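Local coordinates for protein beta-1,4-mannanase (Bacillus subtilis, PDB 2QHA) that probably catalyses the random hydrolysis of beta-1,4-mannosidic linkages in mannans, galactomannans and glucomannans, and binds a zinc ion, at residues Arg31-Ala36 / Trp318-Gly323; Tyr40-Phe45 / Tyr68-Leu73; Arg54-Gln59 / Lys308-Leu313. One frame throughout, in Å; residues are numbered along the deposited sequence.

Contact 1: Arg31-Ala36 / Trp318-Gly323; sequences RVLSGA and WTLNKG
Arg-31 lays its side chain along the indole of Trp-318, both running the same way. The guanidinium rests flat on the ring, planes 9° apart, with its CZ 3.4 Å from CH2 of Trp-318. This is a stack and a cation-pi contact at once, and Arg-31 CD adds a CH-pi contact over the six-membered ring, 3.7 Å from its centroid. The arginine reaches this position because CG is wedged between its backbone N and carbonyl carbon (chi1 52°) and the chain then bends at chi3. Its NH1 is held by the carbonyl of Pro-290. At the ring's edge, CG2 of Val-32 meets CE3 of Trp-318.

Beyond this pair the backbones run as short parallel strands. Trp-318 O accepts from Arg-31 N (2.7 Å) and from Val-32 N (2.9 Å), which approach from opposite faces of the carbonyl plane. Leu-320 N then bonds to Val-32 O at 2.8 Å, and Ser-34 N to Leu-320 O at 3.0 Å. The Ser-34 hydroxyl makes a longer bond to the same Leu-320 oxygen while also pairing with Ala-62 N, a double task suited to a small polar residue. On the sheet face of Leu-33 and Leu-320 their CD1 methyls touch, and both leucines pack on Trp-20 of helix 12-22.

Ser-34 also bonds through its backbone to Ile-63, so strand 32-40 passes here from strand 319-320 to strand 63-70. The chemistry is thus divided: backbone bonds fix the register, while the electron-rich indole face probably stabilises the arginine's flat cation, as a purely apolar side chain would be less likely to do.

Contact 2: Tyr40-Phe45 / Tyr68-Leu73; sequences YSHDTF and YARGWL
Trp-72 drives the edge of its indole into one face of Tyr-40, a T-shaped pair with planes at 82° and centroids 5.0 Å apart. The leading atom is CH2 of Trp-72, 3.6 Å from CD1 of Tyr-40 and displaced toward the rim of the phenol ring. Trp-72 gets there with CG lodged between its own N and carbonyl carbon (chi1 53°). Asp-43 comes from the opposite direction to the indole, and its OD2 lies 3.5 Å from CZ2 of Trp-72. A water joins the two more firmly, donating to Asp-43 OD1 at 2.6 Å and accepting from Trp-72 NE1 at 2.8 Å.

Arg-70 bends at chi2 and chi3 so that NH1 approaches the loop backbone, giving a weak bond to Ser-41 O at 3.0 Å. Its firmer partners are the carbonyls of Ser-81 and Asp-80, a spread that suits the several N-H donors of a guanidinium.

The Tyr-40 hydroxyl bonds a glycerol, probably from the crystallisation liquor, and its ring makes edge-to-face pairs with His-105 and Phe-37, so tyrosine supplies both an aromatic wall and a polar tip. A leucine in its place would probably leave the indole edge and His-105 without their aromatic partner. The Ser-41 hydroxyl is tied to Asp-83. With the backbone bond of Ser-41 to Asp-67, the Tyr-40/Trp-72 pair and the weak Arg-70 bond join the loop between strand 32-40 and helix 48-57 to neighbouring strand 63-70 and the turn after it, while Trp-72 reaches on to His-105 of strand 99-105.

Contact 3: Arg54-Gln59 / Lys308-Leu313; sequences RSATGQ and KGASAL
Thr-57 and Ala-310 make the closest apolar approach between these two helix ends. The CG2 methyl of Thr-57 sits 4.0 Å from CB of Ala-310 and 3.6 Å from the carbonyl O of that residue. Beside it, CB of Ala-56 meets CB of Ala-310 at 4.5 Å. Alanine suits both positions, since its short side chain lets the backbones draw near.

The polar link runs through water. Ser-311 OG binds two waters at 2.8 Å each; one donates to Ala-56 O at 2.9 Å, the other gives a weak bond to Thr-57 O. A small hydroxyl on this exposed side fits the water-mediated link. Thr-57 O has a direct partner too, NE2 of His-315.

Local backbone geometry marks the end of one helix and the start of the other. At the end of helix 48-57, Thr-57 OG1, placed between its backbone N and carbonyl carbon (chi1 72°), accepts from Gln-59 N at 3.0 Å, closing an ST turn, and also bonds to Ile-53 O. That torsion leaves the methyl to face Ala-310. Gly-58 follows with positive phi, where a side chain would jam against the preceding carbonyl. Gly-309, also at positive phi, is the N-cap that starts helix 310-315.

Such light, partly hydrated packing joins the C-terminal end of helix 48-57, the helical link of the beta-alpha-beta crossover between strands 32-40 and 63-70, to helix 310-315. Both belong to the helical layer outside a TIM barrel, the fold of glycosyl hydrolase family 26.

In the fold
The three contacts bracket the barrel strand 32-40 and the helix that follows it. Contact 1 lies at the strand's start and contact 2 at its end, their centres about 25 Å apart. Contact 3 is near contact 1, centres about 12 Å apart, and Thr-319 OG1 probably bonds to Leu-313 O at 2.8 Å between them. Contacts 2 and 3 do not touch, their nearest atoms being about 12 Å apart. Contact 2 alone borders the predicted active centre: the Tyr-40 side chain comes within about 3 Å of that of His-105, predicted to bind substrate. At the other end, the Arg-31 side chain is about 9 Å from that of zinc-binding His-23.

Contact 1: Arg31-Ala36 / Trp318-Gly323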
ATOM      1  N   ARG A  31      -5.858   9.623 -15.568  1.00  9.06           N
ATOM      2  CA  ARG A  31      -4.918  10.163 -14.582  1.00  8.94           C
ATOM      3  C   ARG A  31      -5.048   9.577 -13.169  1.00  8.20           C
ATOM      4  O   ARG A  31      -4.358  10.029 -12.255  1.00  8.52           O
ATOM      5  CB  ARG A  31      -5.010  11.697 -14.548  1.00  9.11           C
ATOM      6  CG  ARG A  31      -6.418  12.262 -14.358  1.00  8.93           C
ATOM      7  CD  ARG A  31      -6.380  13.782 -14.389  1.00  9.18           C
ATOM      8  NE  ARG A  31      -5.958  14.336 -13.105  1.00  9.58           N
ATOM      9  CZ  ARG A  31      -5.928  15.641 -12.826  1.00 10.96           C
ATOM     10  NH1 ARG A  31      -5.566  16.054 -11.619  1.00 11.44           N
ATOM     11  NH2 ARG A  31      -6.267  16.533 -13.755  1.00 11.35           N
ATOM     12  N   VAL A  32      -5.921   8.588 -12.987  1.00  7.84           N
ATOM     13  CA  VAL A  32      -6.076   7.910 -11.696  1.00  7.88           C
ATOM     14  C   VAL A  32      -6.150   6.417 -11.964  1.00  7.81           C
ATOM     15  O   VAL A  32      -7.105   5.953 -12.589  1.00  7.97           O
ATOM     16  CB  VAL A  32      -7.379   8.338 -10.966  1.00  7.71           C
ATOM     17  CG1 VAL A  32      -7.534   7.614  -9.639  1.00  8.21           C
ATOM     18  CG2 VAL A  32      -7.445   9.838 -10.734  1.00  8.09           C
ATOM     19  N   LEU A  33      -5.156   5.658 -11.503  1.00  7.48           N
ATOM     20  CA  LEU A  33      -5.194   4.210 -11.673  1.00  7.79           C
ATOM     21  C   LEU A  33      -6.202   3.590 -10.727  1.00  7.32           C
ATOM     22  O   LEU A  33      -6.275   3.953  -9.540  1.00  7.93           O
ATOM     23  CB  LEU A  33      -3.818   3.566 -11.458  1.00  7.68           C
ATOM     24  CG  LEU A  33      -2.843   3.511 -12.635  1.00  8.47           C
ATOM     25  CD1 LEU A  33      -2.450   4.910 -13.093  1.00  9.57           C
ATOM     26  CD2 LEU A  33      -1.602   2.712 -12.253  1.00  8.95           C
ATOM     27  N   SER A  34      -7.000   2.663 -11.255  1.00  7.34           N
ATOM     28  CA  SER A  34      -7.852   1.855 -10.412  1.00  6.99           C
ATOM     29  C   SER A  34      -7.034   0.789  -9.697  1.00  7.02           C
ATOM     30  O   SER A  34      -5.933   0.434 -10.127  1.00  7.24           O
ATOM     31  CB  SER A  34      -8.943   1.188 -11.246  1.00  7.26           C
ATOM     32  OG  SER A  34      -8.350   0.383 -12.261  1.00  6.80           O
ATOM     33  N   GLY A  35      -7.573   0.285  -8.597  1.00  6.95           N
ATOM     34  CA  GLY A  35      -6.846  -0.698  -7.812  1.00  6.72           C
ATOM     35  C   GLY A  35      -7.782  -1.529  -6.979  1.00  6.58           C
ATOM     36  O   GLY A  35      -8.842  -1.056  -6.559  1.00  6.53           O
ATOM     37  N   ALA A  36      -7.387  -2.777  -6.748  1.00  6.70           N
ATOM     38  CA  ALA A  36      -8.152  -3.668  -5.888  1.00  6.72           C
ATOM     39  C   ALA A  36      -7.228  -4.538  -5.044  1.00  6.65           C
ATOM     40  O   ALA A  36      -6.178  -4.987  -5.521  1.00  7.26           O
ATOM     41  CB  ALA A  36      -9.050  -4.561  -6.727  1.00  7.17           C
ATOM     42  N   TRP A 318     -11.328   9.936 -16.067  1.00  9.32           N
ATOM     43  CA  TRP A 318     -10.073  10.039 -15.321  1.00  9.05           C
ATOM     44  C   TRP A 318      -9.439   8.695 -15.014  1.00  8.92           C
ATOM     45  O   TRP A 318      -8.247   8.641 -14.743  1.00  8.71           O
ATOM     46  CB  TRP A 318     -10.293  10.772 -14.001  1.00  9.76           C
ATOM     47  CG  TRP A 318     -10.329  12.266 -14.118  1.00  9.79           C
ATOM     48  CD1 TRP A 318     -10.849  13.004 -15.146  1.00 10.31           C
ATOM     49  CD2 TRP A 318      -9.860  13.210 -13.144  1.00 10.02           C
ATOM     50  NE1 TRP A 318     -10.722  14.349 -14.877  1.00 11.68           N
ATOM     51  CE2 TRP A 318     -10.117  14.507 -13.658  1.00 10.66           C
ATOM     52  CE3 TRP A 318      -9.232  13.087 -11.898  1.00  9.63           C
ATOM     53  CZ2 TRP A 318      -9.766  15.678 -12.962  1.00 10.70           C
ATOM     54  CZ3 TRP A 318      -8.892  14.243 -11.202  1.00 10.32           C
ATOM     55  CH2 TRP A 318      -9.158  15.524 -11.735  1.00 10.57           C
ATOM     56  N   THR A 319     -10.224   7.619 -15.034  1.00  8.81           N
ATOM     57  CA  THR A 319      -9.741   6.329 -14.531  1.00  9.05           C
ATOM     58  C   THR A 319      -8.911   5.574 -15.569  1.00  9.54           C
ATOM     59  O   THR A 319      -9.284   5.517 -16.745  1.00 10.44           O
ATOM     60  CB  THR A 319     -10.919   5.466 -14.037  1.00  9.10           C
ATOM     61  OG1 THR A 319     -11.679   6.236 -13.104  1.00  9.82           O
ATOM     62  CG2 THR A 319     -10.430   4.182 -13.358  1.00  8.84           C
ATOM     63  N   LEU A 320      -7.786   5.007 -15.123  1.00  9.35           N
ATOM     64  CA  LEU A 320      -6.960   4.121 -15.942  1.00  9.60           C
ATOM     65  C   LEU A 320      -6.996   2.714 -15.385  1.00  8.98           C
ATOM     66  O   LEU A 320      -6.735   2.493 -14.198  1.00  8.46           O
ATOM     67  CB  LEU A 320      -5.511   4.590 -15.982  1.00 11.02           C
ATOM     68  CG  LEU A 320      -5.117   5.649 -16.996  1.00 12.09           C
ATOM     69  CD1 LEU A 320      -3.645   5.978 -16.823  1.00 11.58           C
ATOM     70  CD2 LEU A 320      -5.405   5.212 -18.440  1.00 13.23           C
ATOM     71  N   ASN A 321      -7.303   1.763 -16.262  1.00  8.50           N
ATOM     72  CA  ASN A 321      -7.463   0.371 -15.880  1.00  8.54           C
ATOM     73  C   ASN A 321      -6.334  -0.509 -16.407  1.00  8.50           C
ATOM     74  O   ASN A 321      -5.448  -0.034 -17.118  1.00  8.54           O
ATOM     75  CB  ASN A 321      -8.841  -0.113 -16.331  1.00  8.60           C
ATOM     76  CG  ASN A 321      -9.950   0.712 -15.716  1.00  9.17           C
ATOM     77  OD1 ASN A 321     -10.867   1.198 -16.403  1.00 10.90           O
ATOM     78  ND2 ASN A 321      -9.860   0.905 -14.409  1.00  7.53           N
ATOM     79  N   LYS A 322      -6.357  -1.786 -16.034  1.00  8.62           N
ATOM     80  CA  LYS A 322      -5.332  -2.731 -16.461  1.00  9.17           C
ATOM     81  C   LYS A 322      -5.158  -2.664 -17.976  1.00  9.67           C
ATOM     82  O   LYS A 322      -6.149  -2.662 -18.706  1.00 10.15           O
ATOM     83  CB  LYS A 322      -5.722  -4.148 -16.040  1.00  9.01           C
ATOM     84  CG  LYS A 322      -4.620  -5.195 -16.181  1.00  9.03           C
ATOM     85  CD  LYS A 322      -5.155  -6.581 -15.839  1.00  9.81           C
ATOM     86  CE  LYS A 322      -4.060  -7.627 -15.809  1.00 10.95           C
ATOM     87  NZ  LYS A 322      -4.689  -8.985 -15.657  1.00 12.50           N
ATOM     88  N   GLY A 323      -3.908  -2.600 -18.430  1.00 10.03           N
ATOM     89  CA  GLY A 323      -3.604  -2.532 -19.854  1.00 10.89           C
ATOM     90  C   GLY A 323      -3.533  -1.126 -20.417  1.00 11.45           C
ATOM     91  O   GLY A 323      -2.853  -0.885 -21.412  1.00 12.59           O
TER

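Contact 2: Tyr40-Phe45 / Tyr68-Leu73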
ATOM      1  N   TYR A  40      -5.080 -12.028   1.125  1.00  8.21           N
ATOM      2  CA  TYR A  40      -3.905 -12.400   1.920  1.00  8.40           C
ATOM      3  C   TYR A  40      -3.342 -13.691   1.366  1.00  8.84           C
ATOM      4  O   TYR A  40      -4.082 -14.651   1.151  1.00  9.10           O
ATOM      5  CB  TYR A  40      -4.281 -12.574   3.390  1.00  8.74           C
ATOM      6  CG  TYR A  40      -4.873 -11.323   3.994  1.00  8.74           C
ATOM      7  CD1 TYR A  40      -4.046 -10.306   4.457  1.00  8.05           C
ATOM      8  CD2 TYR A  40      -6.253 -11.135   4.055  1.00  8.41           C
ATOM      9  CE1 TYR A  40      -4.577  -9.136   4.987  1.00  8.64           C
ATOM     10  CE2 TYR A  40      -6.801  -9.962   4.584  1.00  9.08           C
ATOM     11  CZ  TYR A  40      -5.953  -8.966   5.053  1.00  9.00           C
ATOM     12  OH  TYR A  40      -6.481  -7.804   5.580  1.00 10.44           O
ATOM     13  N   SER A  41      -2.039 -13.709   1.116  1.00  9.35           N
ATOM     14  CA  SER A  41      -1.401 -14.847   0.451  1.00  9.88           C
ATOM     15  C   SER A  41      -1.675 -16.153   1.190  1.00 10.89           C
ATOM     16  O   SER A  41      -1.593 -16.203   2.417  1.00 11.18           O
ATOM     17  CB  SER A  41       0.101 -14.604   0.320  1.00  9.58           C
ATOM     18  OG  SER A  41       0.687 -15.535  -0.572  1.00  9.99           O
ATOM     19  N   HIS A  42      -2.037 -17.194   0.432  1.00 11.94           N
ATOM     20  CA  HIS A  42      -2.366 -18.526   0.992  1.00 13.66           C
ATOM     21  C   HIS A  42      -3.358 -18.422   2.152  1.00 13.63           C
ATOM     22  O   HIS A  42      -3.151 -18.979   3.235  1.00 14.31           O
ATOM     23  CB  HIS A  42      -1.106 -19.290   1.412  1.00 14.38           C
ATOM     24  CG  HIS A  42      -1.327 -20.759   1.612  1.00 17.01           C
ATOM     25  ND1 HIS A  42      -1.603 -21.617   0.570  1.00 19.81           N
ATOM     26  CD2 HIS A  42      -1.318 -21.518   2.734  1.00 18.76           C
ATOM     27  CE1 HIS A  42      -1.751 -22.844   1.041  1.00 19.91           C
ATOM     28  NE2 HIS A  42      -1.579 -22.811   2.351  1.00 20.05           N
ATOM     29  N   ASP A  43      -4.434 -17.683   1.912  1.00 13.32           N
ATOM     30  CA  ASP A  43      -5.508 -17.509   2.873  1.00 13.51           C
ATOM     31  C   ASP A  43      -6.732 -17.084   2.080  1.00 13.05           C
ATOM     32  O   ASP A  43      -7.684 -17.854   1.941  1.00 13.62           O
ATOM     33  CB  ASP A  43      -5.141 -16.462   3.935  1.00 14.16           C
ATOM     34  CG  ASP A  43      -6.154 -16.392   5.071  1.00 16.57           C
ATOM     35  OD1 ASP A  43      -6.462 -17.444   5.676  1.00 19.82           O
ATOM     36  OD2 ASP A  43      -6.637 -15.280   5.376  1.00 18.30           O
ATOM     37  N   THR A  44      -6.699 -15.872   1.527  1.00 11.87           N
ATOM     38  CA  THR A  44      -7.799 -15.386   0.693  1.00 11.07           C
ATOM     39  C   THR A  44      -7.341 -14.886  -0.674  1.00 10.27           C
ATOM     40  O   THR A  44      -8.173 -14.665  -1.554  1.00 10.48           O
ATOM     41  CB  THR A  44      -8.574 -14.253   1.373  1.00 11.03           C
ATOM     42  OG1 THR A  44      -7.674 -13.160   1.616  1.00 10.11           O
ATOM     43  CG2 THR A  44      -9.181 -14.713   2.699  1.00 12.74           C
ATOM     44  N   PHE A  45      -6.032 -14.705  -0.864  1.00  9.63           N
ATOM     45  CA  PHE A  45      -5.557 -14.178  -2.144  1.00  9.47           C
ATOM     46  C   PHE A  45      -5.957 -15.074  -3.314  1.00  9.85           C
ATOM     47  O   PHE A  45      -5.767 -16.291  -3.267  1.00 10.52           O
ATOM     48  CB  PHE A  45      -4.040 -13.924  -2.198  1.00  9.09           C
ATOM     49  CG  PHE A  45      -3.608 -13.323  -3.514  1.00  8.88           C
ATOM     50  CD1 PHE A  45      -3.579 -11.934  -3.688  1.00  8.69           C
ATOM     51  CD2 PHE A  45      -3.316 -14.145  -4.608  1.00  8.83           C
ATOM     52  CE1 PHE A  45      -3.230 -11.381  -4.920  1.00  8.76           C
ATOM     53  CE2 PHE A  45      -2.971 -13.608  -5.830  1.00  8.68           C
ATOM     54  CZ  PHE A  45      -2.923 -12.222  -5.997  1.00  9.04           C
ATOM     55  N   TYR A  68       1.416 -10.318   2.197  1.00  7.71           N
ATOM     56  CA  TYR A  68       2.190 -11.512   2.536  1.00  8.07           C
ATOM     57  C   TYR A  68       1.974 -12.047   3.953  1.00  8.21           C
ATOM     58  O   TYR A  68       2.325 -13.197   4.231  1.00  8.64           O
ATOM     59  CB  TYR A  68       3.682 -11.208   2.438  1.00  8.40           C
ATOM     60  CG  TYR A  68       4.343 -11.123   1.079  1.00  7.99           C
ATOM     61  CD1 TYR A  68       3.736 -11.581  -0.095  1.00  8.37           C
ATOM     62  CD2 TYR A  68       5.644 -10.633   1.001  1.00  7.31           C
ATOM     63  CE1 TYR A  68       4.420 -11.515  -1.314  1.00  8.00           C
ATOM     64  CE2 TYR A  68       6.329 -10.574  -0.187  1.00  7.49           C
ATOM     65  CZ  TYR A  68       5.727 -11.007  -1.345  1.00  7.48           C
ATOM     66  OH  TYR A  68       6.481 -10.945  -2.493  1.00  8.67           O
ATOM     67  N   ALA A  69       1.490 -11.207   4.866  1.00  8.28           N
ATOM     68  CA  ALA A  69       1.627 -11.513   6.297  1.00  8.65           C
ATOM     69  C   ALA A  69       0.282 -11.764   6.952  1.00  9.24           C
ATOM     70  O   ALA A  69      -0.612 -10.925   6.898  1.00  9.68           O
ATOM     71  CB  ALA A  69       2.395 -10.402   7.010  1.00  8.94           C
ATOM     72  N   ARG A  70       0.149 -12.935   7.565  1.00  9.23           N
ATOM     73  CA  ARG A  70      -1.092 -13.330   8.207  1.00  9.69           C
ATOM     74  C   ARG A  70      -0.886 -13.254   9.717  1.00  9.71           C
ATOM     75  O   ARG A  70      -0.838 -14.268  10.420  1.00 10.09           O
ATOM     76  CB  ARG A  70      -1.513 -14.739   7.752  1.00  9.87           C
ATOM     77  CG  ARG A  70      -1.871 -14.856   6.247  1.00 11.76           C
ATOM     78  CD  ARG A  70      -0.647 -14.990   5.319  1.00 14.37           C
ATOM     79  NE  ARG A  70       0.271 -16.036   5.772  1.00 16.50           N
ATOM     80  CZ  ARG A  70       0.123 -17.340   5.541  1.00 16.63           C
ATOM     81  NH1 ARG A  70      -0.899 -17.798   4.816  1.00 18.10           N
ATOM     82  NH2 ARG A  70       1.017 -18.194   6.026  1.00 16.94           N
ATOM     83  N   GLY A  71      -0.779 -12.021  10.210  1.00  9.57           N
ATOM     84  CA  GLY A  71      -0.286 -11.772  11.565  1.00 10.25           C
ATOM     85  C   GLY A  71      -1.234 -12.120  12.692  1.00 10.74           C
ATOM     86  O   GLY A  71      -0.886 -11.985  13.866  1.00 10.74           O
ATOM     87  N   TRP A  72      -2.438 -12.558  12.340  1.00 11.30           N
ATOM     88  CA  TRP A  72      -3.413 -13.035  13.319  1.00 12.27           C
ATOM     89  C   TRP A  72      -3.190 -14.501  13.669  1.00 12.97           C
ATOM     90  O   TRP A  72      -3.722 -14.981  14.666  1.00 13.82           O
ATOM     91  CB  TRP A  72      -4.836 -12.851  12.790  1.00 12.01           C
ATOM     92  CG  TRP A  72      -5.018 -13.456  11.427  1.00 12.49           C
ATOM     93  CD1 TRP A  72      -5.433 -14.726  11.140  1.00 13.01           C
ATOM     94  CD2 TRP A  72      -4.769 -12.821  10.168  1.00 12.34           C
ATOM     95  NE1 TRP A  72      -5.462 -14.920   9.781  1.00 12.52           N
ATOM     96  CE2 TRP A  72      -5.061 -13.766   9.158  1.00 12.74           C
ATOM     97  CE3 TRP A  72      -4.337 -11.543   9.794  1.00 11.54           C
ATOM     98  CZ2 TRP A  72      -4.928 -13.473   7.799  1.00 11.99           C
ATOM     99  CZ3 TRP A  72      -4.199 -11.257   8.436  1.00 11.90           C
ATOM    100  CH2 TRP A  72      -4.501 -12.215   7.464  1.00 12.16           C
ATOM    101  N   LEU A  73      -2.424 -15.208  12.844  1.00 13.40           N
ATOM    102  CA  LEU A  73      -2.184 -16.634  13.070  1.00 14.48           C
ATOM    103  C   LEU A  73      -1.125 -16.867  14.131  1.00 15.22           C
ATOM    104  O   LEU A  73      -0.061 -16.242  14.109  1.00 14.81           O
ATOM    105  CB  LEU A  73      -1.724 -17.318  11.780  1.00 14.68           C
ATOM    106  CG  LEU A  73      -2.640 -17.350  10.557  1.00 16.15           C
ATOM    107  CD1 LEU A  73      -1.911 -18.013   9.399  1.00 17.03           C
ATOM    108  CD2 LEU A  73      -3.955 -18.061  10.851  1.00 18.31           C
TER
HETATM  109  O   HOH W   1      -6.585 -17.007   8.247  1.00 21.07           O

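Contact 3: Arg54-Gln59 / Lys308-Leu313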
ATOM      1  N   ARG A  54     -14.003  -7.211 -13.284  1.00 11.62           N
ATOM      2  CA  ARG A  54     -14.127  -7.328 -14.739  1.00 12.26           C
ATOM      3  C   ARG A  54     -15.557  -7.709 -15.145  1.00 12.24           C
ATOM      4  O   ARG A  54     -16.076  -7.192 -16.128  1.00 12.08           O
ATOM      5  CB  ARG A  54     -13.107  -8.320 -15.294  1.00 12.88           C
ATOM      6  CG  ARG A  54     -12.979  -8.294 -16.824  1.00 15.18           C
ATOM      7  CD  ARG A  54     -11.751  -9.047 -17.313  1.00 20.81           C
ATOM      8  NE  ARG A  54     -11.884 -10.499 -17.190  1.00 26.02           N
ATOM      9  CZ  ARG A  54     -11.369 -11.228 -16.201  1.00 19.90           C
ATOM     10  NH1 ARG A  54     -10.676 -10.652 -15.224  1.00 30.37           N
ATOM     11  NH2 ARG A  54     -11.546 -12.544 -16.191  1.00 29.48           N
ATOM     12  N   SER A  55     -16.195  -8.578 -14.364  1.00 11.90           N
ATOM     13  CA  SER A  55     -17.594  -8.944 -14.601  1.00 12.88           C
ATOM     14  C   SER A  55     -18.506  -7.727 -14.467  1.00 12.63           C
ATOM     15  O   SER A  55     -19.451  -7.550 -15.243  1.00 13.24           O
ATOM     16  CB  SER A  55     -18.011 -10.025 -13.612  1.00 13.46           C
ATOM     17  OG  SER A  55     -17.382 -11.258 -13.885  1.00 17.18           O
ATOM     18  N   ALA A  56     -18.219  -6.878 -13.487  1.00 11.53           N
ATOM     19  CA  ALA A  56     -19.067  -5.727 -13.214  1.00 11.42           C
ATOM     20  C   ALA A  56     -18.885  -4.604 -14.228  1.00 11.23           C
ATOM     21  O   ALA A  56     -19.842  -3.897 -14.549  1.00 11.34           O
ATOM     22  CB  ALA A  56     -18.802  -5.203 -11.803  1.00 11.74           C
ATOM     23  N   THR A  57     -17.654  -4.431 -14.714  1.00 10.47           N
ATOM     24  CA  THR A  57     -17.274  -3.219 -15.443  1.00 10.44           C
ATOM     25  C   THR A  57     -16.691  -3.463 -16.834  1.00 10.49           C
ATOM     26  O   THR A  57     -16.531  -2.515 -17.607  1.00 10.75           O
ATOM     27  CB  THR A  57     -16.219  -2.392 -14.658  1.00 10.12           C
ATOM     28  OG1 THR A  57     -14.959  -3.071 -14.709  1.00  9.53           O
ATOM     29  CG2 THR A  57     -16.636  -2.192 -13.210  1.00 10.87           C
ATOM     30  N   GLY A  58     -16.353  -4.718 -17.144  1.00 10.77           N
ATOM     31  CA  GLY A  58     -15.632  -5.012 -18.384  1.00 11.48           C
ATOM     32  C   GLY A  58     -14.142  -4.716 -18.329  1.00 11.78           C
ATOM     33  O   GLY A  58     -13.422  -4.972 -19.293  1.00 12.53           O
ATOM     34  N   GLN A  59     -13.676  -4.189 -17.196  1.00 10.95           N
ATOM     35  CA  GLN A  59     -12.285  -3.763 -17.038  1.00 11.33           C
ATOM     36  C   GLN A  59     -11.700  -4.372 -15.772  1.00 10.66           C
ATOM     37  O   GLN A  59     -12.434  -4.731 -14.857  1.00 10.58           O
ATOM     38  CB  GLN A  59     -12.199  -2.234 -16.956  1.00 11.82           C
ATOM     39  CG  GLN A  59     -12.718  -1.496 -18.206  1.00 13.65           C
ATOM     40  CD  GLN A  59     -11.950  -1.848 -19.478  1.00 16.39           C
ATOM     41  OE1 GLN A  59     -10.737  -2.084 -19.454  1.00 16.99           O
ATOM     42  NE2 GLN A  59     -12.658  -1.877 -20.604  1.00 17.62           N
ATOM     43  N   LYS A 308     -22.578   0.203  -4.949  1.00 12.90           N
ATOM     44  CA  LYS A 308     -23.078   0.925  -6.112  1.00 14.48           C
ATOM     45  C   LYS A 308     -21.923   1.651  -6.791  1.00 12.95           C
ATOM     46  O   LYS A 308     -20.889   1.927  -6.160  1.00 13.01           O
ATOM     47  CB  LYS A 308     -24.176   1.920  -5.708  1.00 14.17           C
ATOM     48  CG  LYS A 308     -25.456   1.271  -5.189  1.00 17.06           C
ATOM     49  CD  LYS A 308     -26.532   2.318  -4.929  1.00 16.61           C
ATOM     50  CE  LYS A 308     -27.680   1.754  -4.096  1.00 22.36           C
ATOM     51  NZ  LYS A 308     -28.362   0.600  -4.750  1.00 23.35           N
ATOM     52  N   GLY A 309     -22.096   1.944  -8.077  1.00 12.20           N
ATOM     53  CA  GLY A 309     -21.208   2.862  -8.794  1.00 11.70           C
ATOM     54  C   GLY A 309     -19.925   2.305  -9.376  1.00 11.19           C
ATOM     55  O   GLY A 309     -19.047   3.079  -9.769  1.00 10.96           O
ATOM     56  N   ALA A 310     -19.803   0.981  -9.449  1.00 10.55           N
ATOM     57  CA  ALA A 310     -18.604   0.367 -10.031  1.00 10.64           C
ATOM     58  C   ALA A 310     -18.373   0.820 -11.471  1.00 10.68           C
ATOM     59  O   ALA A 310     -17.244   1.130 -11.852  1.00 10.61           O
ATOM     60  CB  ALA A 310     -18.675  -1.151  -9.947  1.00 10.56           C
ATOM     61  N   SER A 311     -19.434   0.869 -12.274  1.00 11.04           N
ATOM     62  CA  SER A 311     -19.300   1.302 -13.660  1.00 11.10           C
ATOM     63  C   SER A 311     -18.835   2.753 -13.770  1.00 10.94           C
ATOM     64  O   SER A 311     -17.896   3.049 -14.505  1.00 10.56           O
ATOM     65  CB  SER A 311     -20.602   1.075 -14.434  1.00 11.84           C
ATOM     66  OG  SER A 311     -20.883  -0.308 -14.479  1.00 14.54           O
ATOM     67  N   ALA A 312     -19.472   3.650 -13.016  1.00 11.01           N
ATOM     68  CA  ALA A 312     -19.066   5.049 -13.008  1.00 10.94           C
ATOM     69  C   ALA A 312     -17.614   5.211 -12.554  1.00 10.91           C
ATOM     70  O   ALA A 312     -16.863   6.042 -13.094  1.00 11.38           O
ATOM     71  CB  ALA A 312     -19.996   5.861 -12.117  1.00 11.55           C
ATOM     72  N   LEU A 313     -17.231   4.426 -11.551  1.00  9.92           N
ATOM     73  CA  LEU A 313     -15.874   4.476 -11.026  1.00  9.75           C
ATOM     74  C   LEU A 313     -14.865   4.059 -12.088  1.00  9.68           C
ATOM     75  O   LEU A 313     -13.870   4.753 -12.309  1.00 10.40           O
ATOM     76  CB  LEU A 313     -15.758   3.569  -9.802  1.00  9.64           C
ATOM     77  CG  LEU A 313     -14.376   3.438  -9.165  1.00  9.34           C
ATOM     78  CD1 LEU A 313     -13.914   4.777  -8.588  1.00 10.01           C
ATOM     79  CD2 LEU A 313     -14.419   2.354  -8.105  1.00  9.43           C
TER
HETATM   80  O   HOH W   2     -21.289  -2.343 -12.612  1.00 15.11           O
HETATM   81  O   HOH W   3     -19.485  -1.113 -16.772  1.00 20.93           O